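Protein Ta0487 (Thermoplasma acidophilum, PDB 3KBQ) is a CinA-family protein of unknown function whose crystallised part is a probable molybdopterin-binding domain of the MoCF_biosynth type. Local coordinates at residues I121-R126 against L138-V142; S69-G73 against I149-V153; F31-Y37 against E165-I169. The contacts are given in a common frame with arbitrary orientation. Residues are numbered along the deposited sequence.

Interaction 1: residues I121-R126 against L138-V142; sequences IPPSCR and LICAV
Residues 138-142 form an extended strand, and 121-126 reach it through a type I beta turn, Pro-122 to Cys-125, closed by Cys-125 N to Pro-122 O at 3.1 Å. From Cys-125 onward the two run antiparallel as the arms of a beta hairpin. Arg-126 and Ile-139 are the hydrogen-bonded pair (CA-CA 5.5 Å), with Arg-126 N to Ile-139 O 2.8 Å and Ile-139 N to Arg-126 O 3.0 Å; Ala-141 N to Ser-124 O (3.1 Å) extends the pairing into the turn. Cys-125 and Cys-140 are the non-hydrogen-bonded pair, drawn to a CA-CA distance of 4.0 Å. Both cysteines take the m rotamer, and their SG atoms join at 2.1 Å with chi3 105°, on the face covered by Phe-84 of helix 80-87. Ile-121 CG1 meets Leu-138 CD2 at 3.5 Å. On the other face the Arg-126 side chain lies along Ile-139, NH1 to CD1 3.5 Å. The disulfide thus adds a covalent cross-strand link to the hydrogen bonding of strand 125-128 at the sheet's edge within this chain.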
# COMPACT_ATOMS: atom_id res chain seq x y z
N ILE B 121 0.33 24.59 -7.81
CA ILE B 121 1.00 24.06 -6.61
C ILE B 121 0.32 24.74 -5.41
O ILE B 121 -0.10 25.88 -5.56
CB ILE B 121 2.50 24.44 -6.69
CG1 ILE B 121 3.33 23.32 -7.30
CG2 ILE B 121 3.11 24.79 -5.37
CD1 ILE B 121 4.67 23.89 -7.86
N PRO B 122 0.17 24.04 -4.26
CA PRO B 122 -0.27 24.81 -3.08
C PRO B 122 0.91 25.58 -2.42
O PRO B 122 2.07 25.22 -2.62
CB PRO B 122 -0.82 23.71 -2.15
CG PRO B 122 0.03 22.55 -2.41
CD PRO B 122 0.44 22.63 -3.91
N PRO B 123 0.63 26.64 -1.65
CA PRO B 123 1.74 27.42 -1.06
C PRO B 123 2.64 26.67 -0.08
O PRO B 123 3.77 27.07 0.12
CB PRO B 123 1.02 28.57 -0.33
CG PRO B 123 -0.34 28.11 -0.12
CD PRO B 123 -0.67 27.25 -1.33
N SER B 124 2.15 25.58 0.50
CA SER B 124 2.98 24.76 1.40
C SER B 124 4.10 23.98 0.70
O SER B 124 4.90 23.32 1.38
CB SER B 124 2.10 23.77 2.15
OG SER B 124 1.66 24.32 3.38
N CYS B 125 4.12 24.00 -0.63
CA CYS B 125 5.08 23.21 -1.40
C CYS B 125 6.02 24.09 -2.20
O CYS B 125 5.65 25.19 -2.57
CB CYS B 125 4.35 22.28 -2.36
SG CYS B 125 3.29 21.09 -1.50
N ARG B 126 7.23 23.58 -2.45
CA ARG B 126 8.17 24.12 -3.42
C ARG B 126 8.38 23.09 -4.54
O ARG B 126 8.51 21.89 -4.25
CB ARG B 126 9.52 24.35 -2.76
CG ARG B 126 9.62 25.59 -1.92
CD ARG B 126 11.09 25.82 -1.54
NE ARG B 126 11.56 24.87 -0.52
CZ ARG B 126 12.49 23.95 -0.71
NH1 ARG B 126 13.10 23.82 -1.88
NH2 ARG B 126 12.83 23.14 0.30
N LEU B 138 7.67 17.88 -5.78
CA LEU B 138 7.34 18.88 -4.76
C LEU B 138 7.88 18.45 -3.42
O LEU B 138 7.81 17.26 -3.09
CB LEU B 138 5.83 19.09 -4.67
CG LEU B 138 5.04 19.59 -5.90
CD1 LEU B 138 3.57 19.83 -5.55
CD2 LEU B 138 5.64 20.86 -6.44
N ILE B 139 8.44 19.39 -2.64
CA ILE B 139 8.73 19.16 -1.23
C ILE B 139 7.82 20.13 -0.52
O ILE B 139 7.77 21.32 -0.88
CB ILE B 139 10.14 19.60 -0.77
CG1 ILE B 139 11.19 19.29 -1.81
CG2 ILE B 139 10.53 19.02 0.63
CD1 ILE B 139 12.18 20.48 -2.03
N CYS B 140 7.12 19.63 0.49
CA CYS B 140 6.13 20.40 1.18
C CYS B 140 6.43 20.29 2.66
O CYS B 140 7.03 19.28 3.12
CB CYS B 140 4.75 19.82 0.87
SG CYS B 140 4.56 19.52 -0.94
N ALA B 141 6.06 21.32 3.40
CA ALA B 141 6.12 21.20 4.87
C ALA B 141 4.68 21.33 5.41
O ALA B 141 3.92 22.21 4.98
CB ALA B 141 7.02 22.27 5.46
N VAL B 142 4.30 20.43 6.29
CA VAL B 142 3.01 20.47 6.95
C VAL B 142 3.37 20.49 8.44
O VAL B 142 3.78 19.46 9.00
CB VAL B 142 2.14 19.22 6.60
CG1 VAL B 142 0.72 19.35 7.23
CG2 VAL B 142 2.02 19.04 5.11

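Interaction 2: residues S69-G73 against I149-V153; sequences SGGLG and ILPGV
Leu-72, Ser-69 and Leu-150 bury the most area where two parallel neighbours of the mixed sheet, strands 65-69 and 145-150, end in loops, the alpha/beta topology of MoCF_biosynth domains. Ser-69 pairs with Leu-150 as a parallel bridge (CA-CA 4.5 Å), both side chains on the face packed by Met-157 of helix 154-163. Ser-69 CA approaches Leu-150 O at 3.3 Å, and Gly-70 N donates to the same oxygen at 3.1 Å. The chain then swings away through Gly-70 (phi/psi 103/152°) and Gly-71 (77/25°), so that the direction from Ser-69 to Leu-72 lies 87° from that of Ile-149 to Gly-152. Gly-70 and Gly-152 come within 3.6 Å, CA to CA; a CB on Gly-152 would clash with Gly-70 CA. Leu-72 (chi1 -99°, chi2 56°) turns back toward the strand, setting CD1 3.6 Å from Ile-149 CG2 and CD2 4.0 Å from Pro-151 CD. A sulfate bound near Gly-70 may mark a pocket. Water 1 spans the gap, donating to Gly-70 O and Leu-150 O, each at 2.8 Å.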
# COMPACT_ATOMS: atom_id res chain seq x y z
N SER B 69 4.74 8.52 -4.81
CA SER B 69 5.07 8.59 -6.23
C SER B 69 3.86 8.26 -7.07
O SER B 69 2.99 7.47 -6.65
CB SER B 69 6.22 7.66 -6.60
OG SER B 69 5.75 6.31 -6.57
N GLY B 70 3.82 8.81 -8.28
CA GLY B 70 2.72 8.56 -9.16
C GLY B 70 1.73 9.72 -9.23
O GLY B 70 1.58 10.46 -8.27
N GLY B 71 1.05 9.85 -10.35
CA GLY B 71 -0.05 10.83 -10.49
C GLY B 71 0.42 12.27 -10.68
O GLY B 71 -0.31 13.23 -10.34
N LEU B 72 1.64 12.41 -11.20
CA LEU B 72 2.23 13.72 -11.57
C LEU B 72 2.62 13.58 -13.00
O LEU B 72 3.42 12.67 -13.33
CB LEU B 72 3.55 13.96 -10.82
CG LEU B 72 3.59 14.83 -9.58
CD1 LEU B 72 2.62 14.25 -8.64
CD2 LEU B 72 5.02 14.85 -8.98
N GLY B 73 2.12 14.45 -13.86
CA GLY B 73 2.28 14.21 -15.28
C GLY B 73 1.31 15.07 -16.06
O GLY B 73 0.39 15.66 -15.48
N ILE B 149 6.69 14.67 -3.01
CA ILE B 149 5.70 14.16 -3.97
C ILE B 149 6.45 14.01 -5.30
O ILE B 149 6.99 15.01 -5.81
CB ILE B 149 4.49 15.14 -4.06
CG1 ILE B 149 3.77 15.22 -2.70
CG2 ILE B 149 3.48 14.74 -5.20
CD1 ILE B 149 2.71 16.37 -2.67
N LEU B 150 6.51 12.77 -5.81
CA LEU B 150 7.41 12.41 -6.92
C LEU B 150 6.61 11.86 -8.09
O LEU B 150 5.49 11.38 -7.88
CB LEU B 150 8.41 11.35 -6.47
CG LEU B 150 9.31 11.73 -5.28
CD1 LEU B 150 10.19 10.56 -4.82
CD2 LEU B 150 10.11 12.92 -5.72
N PRO B 151 7.15 11.95 -9.32
CA PRO B 151 6.55 11.30 -10.51
C PRO B 151 6.59 9.80 -10.35
O PRO B 151 7.39 9.27 -9.56
CB PRO B 151 7.51 11.65 -11.65
CG PRO B 151 8.25 12.89 -11.20
CD PRO B 151 8.32 12.78 -9.67
N GLY B 152 5.76 9.11 -11.12
CA GLY B 152 5.69 7.64 -10.98
C GLY B 152 6.66 6.96 -11.94
O GLY B 152 6.94 5.77 -11.82
N VAL B 153 7.16 7.69 -12.92
CA VAL B 153 8.21 7.12 -13.80
C VAL B 153 9.49 6.82 -13.00
O VAL B 153 10.11 7.75 -12.49
CB VAL B 153 8.51 8.08 -14.96
CG1 VAL B 153 9.73 7.56 -15.82
CG2 VAL B 153 7.23 8.23 -15.84
O HOH W 1 3.31 11.30 -6.19

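Interaction 3: residues F31-Y37 against E165-I169; sequences FLTYHGY and EKDII
His-35 NE2 donates to Glu-165 OE2 at 2.7 Å, a His-carboxylate hydrogen bond in which the oxygen lies at the ring edge, near its plane. The other ring nitrogen is tied back to the helix that precedes it: His-35 ND1 donates to Phe-31 O at 2.9 Å, which orients the imidazole (chi1 m, chi2 95°) between the two segments. The extended Glu-165 side chain (chi1 and chi2 both t) reaches out to meet it. A second bond, Tyr-37 OH to Ile-168 O at 2.8 Å, engages a backbone carbonyl of 165-169, again at the edge of the ring. Residues 31-34 are the last turn of helix 23-34, which ends in a Schellman motif: Tyr-37 N bonds to Leu-32 O (3.0 Å) and Gly-36 N to Thr-33 O (3.0 Å), with Gly-36 as the C-prime residue at phi 92°. This reversal carries the chain into strand 38-45, so the contact joins the end of that helix and the turn after it to the short, weakly bonded C-terminal helix about 165-168 of the alpha/beta domain. The closest CA atoms are those of His-35 and Ile-169, 6.6 Å apart. Ile-168 (chi1 m, chi2 -32°) points between the aromatic rings, its CG2 3.8 Å from Tyr-37 CE2 and 4.0 Å from Phe-31 CE2. Phe-31, chi1 t, also sets its CZ 3.9 Å from Glu-165 CG. From the sheet, Leu-65 of strand 65-69 touches Leu-32, Tyr-37 and Ile-168. Asp-167 forms a salt bridge with Lys-146.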
# COMPACT_ATOMS: atom_id res chain seq x y z
N PHE B 31 15.44 3.16 0.20
CA PHE B 31 16.12 4.46 0.33
C PHE B 31 15.91 5.01 1.74
O PHE B 31 16.88 5.42 2.37
CB PHE B 31 15.60 5.44 -0.73
CG PHE B 31 16.24 6.83 -0.67
CD1 PHE B 31 17.37 7.13 -1.42
CD2 PHE B 31 15.66 7.85 0.09
CE1 PHE B 31 17.96 8.43 -1.36
CE2 PHE B 31 16.25 9.15 0.14
CZ PHE B 31 17.40 9.41 -0.59
N LEU B 32 14.67 4.97 2.23
CA LEU B 32 14.36 5.53 3.56
C LEU B 32 15.00 4.69 4.68
O LEU B 32 15.58 5.26 5.61
CB LEU B 32 12.85 5.61 3.78
CG LEU B 32 12.14 6.54 2.78
CD1 LEU B 32 10.65 6.40 2.90
CD2 LEU B 32 12.62 7.96 3.08
N THR B 33 14.87 3.37 4.57
CA THR B 33 15.54 2.43 5.48
C THR B 33 17.04 2.67 5.54
O THR B 33 17.65 2.70 6.65
CB THR B 33 15.28 0.94 5.08
OG1 THR B 33 13.89 0.70 5.10
CG2 THR B 33 15.95 -0.08 6.10
N TYR B 34 17.64 2.83 4.37
CA TYR B 34 19.05 3.10 4.25
C TYR B 34 19.42 4.36 5.02
O TYR B 34 20.50 4.41 5.62
CB TYR B 34 19.46 3.28 2.78
CG TYR B 34 20.97 3.42 2.55
CD1 TYR B 34 21.81 2.28 2.48
CD2 TYR B 34 21.55 4.68 2.39
CE1 TYR B 34 23.20 2.42 2.25
CE2 TYR B 34 22.96 4.83 2.20
CZ TYR B 34 23.76 3.70 2.11
OH TYR B 34 25.10 3.88 1.87
N HIS B 35 18.53 5.37 5.05
CA HIS B 35 18.87 6.61 5.79
C HIS B 35 18.38 6.61 7.23
O HIS B 35 18.33 7.65 7.85
CB HIS B 35 18.40 7.84 5.04
CG HIS B 35 19.17 8.09 3.80
ND1 HIS B 35 18.74 7.63 2.56
CD2 HIS B 35 20.34 8.73 3.59
CE1 HIS B 35 19.62 8.00 1.65
NE2 HIS B 35 20.60 8.66 2.24
N GLY B 36 18.03 5.44 7.75
CA GLY B 36 17.78 5.31 9.18
C GLY B 36 16.32 5.53 9.58
O GLY B 36 16.00 5.49 10.77
N TYR B 37 15.41 5.66 8.60
CA TYR B 37 13.98 5.73 8.96
C TYR B 37 13.35 4.39 9.20
O TYR B 37 13.74 3.37 8.60
CB TYR B 37 13.17 6.42 7.86
CG TYR B 37 13.46 7.86 7.75
CD1 TYR B 37 12.64 8.77 8.41
CD2 TYR B 37 14.54 8.34 6.99
CE1 TYR B 37 12.88 10.08 8.32
CE2 TYR B 37 14.80 9.68 6.91
CZ TYR B 37 13.96 10.53 7.59
OH TYR B 37 14.14 11.87 7.54
N GLU B 165 18.22 14.16 -1.15
CA GLU B 165 18.76 13.35 -0.04
C GLU B 165 19.21 14.20 1.14
O GLU B 165 19.15 13.77 2.29
CB GLU B 165 19.89 12.46 -0.52
CG GLU B 165 20.47 11.55 0.53
CD GLU B 165 21.52 10.62 -0.06
OE1 GLU B 165 21.50 10.41 -1.29
OE2 GLU B 165 22.36 10.11 0.71
N LYS B 166 19.67 15.41 0.84
CA LYS B 166 20.06 16.35 1.89
C LYS B 166 18.89 16.88 2.71
O LYS B 166 19.06 17.24 3.87
CB LYS B 166 20.93 17.46 1.33
CG LYS B 166 22.31 16.93 0.97
CD LYS B 166 22.93 17.69 -0.20
CE LYS B 166 24.27 17.07 -0.59
NZ LYS B 166 25.17 18.10 -1.20
N ASP B 167 17.68 16.90 2.13
CA ASP B 167 16.45 17.19 2.89
C ASP B 167 15.99 16.06 3.79
O ASP B 167 15.17 16.26 4.70
CB ASP B 167 15.30 17.54 1.94
CG ASP B 167 15.13 19.03 1.77
OD1 ASP B 167 14.47 19.67 2.64
OD2 ASP B 167 15.64 19.57 0.75
N ILE B 168 16.53 14.87 3.54
CA ILE B 168 16.05 13.64 4.15
C ILE B 168 16.93 13.21 5.34
O ILE B 168 16.49 12.46 6.21
CB ILE B 168 15.89 12.57 3.04
CG1 ILE B 168 14.68 12.92 2.16
CG2 ILE B 168 15.82 11.14 3.58
CD1 ILE B 168 13.54 13.64 2.91
N ILE B 169 18.16 13.70 5.39
CA ILE B 169 19.10 13.21 6.39
C ILE B 169 18.63 13.51 7.82
O ILE B 169 18.52 12.59 8.63
CB ILE B 169 20.56 13.71 6.12
CG1 ILE B 169 21.09 13.09 4.82
CG2 ILE B 169 21.49 13.38 7.31
CD1 ILE B 169 22.33 13.77 4.26

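Along the chain the three contacts are nested: interaction 1 lies within the loop closed by interaction 2, and both lie within that closed by interaction 3. Interactions 1 and 2 are buried and share the mixed sheet, meeting where strands 137-142 and 145-150 pair (Leu-138 O to Ile-149 N, 2.8 Å, a probable hydrogen bond). The first is antiparallel and covalently linked; the second, at parallel strand ends, combines one parallel bridge and a glycine N-H bond with a water bridge and the packing of Leu-72. Interaction 3, partly buried and centred about 19 Å from both other centres, joins the C-terminal end of helix 23-34 and the turn after it to the short helix about 165-168, with two side-chain hydrogen bonds beside the packing of Ile-168 between Phe-31 and Tyr-37.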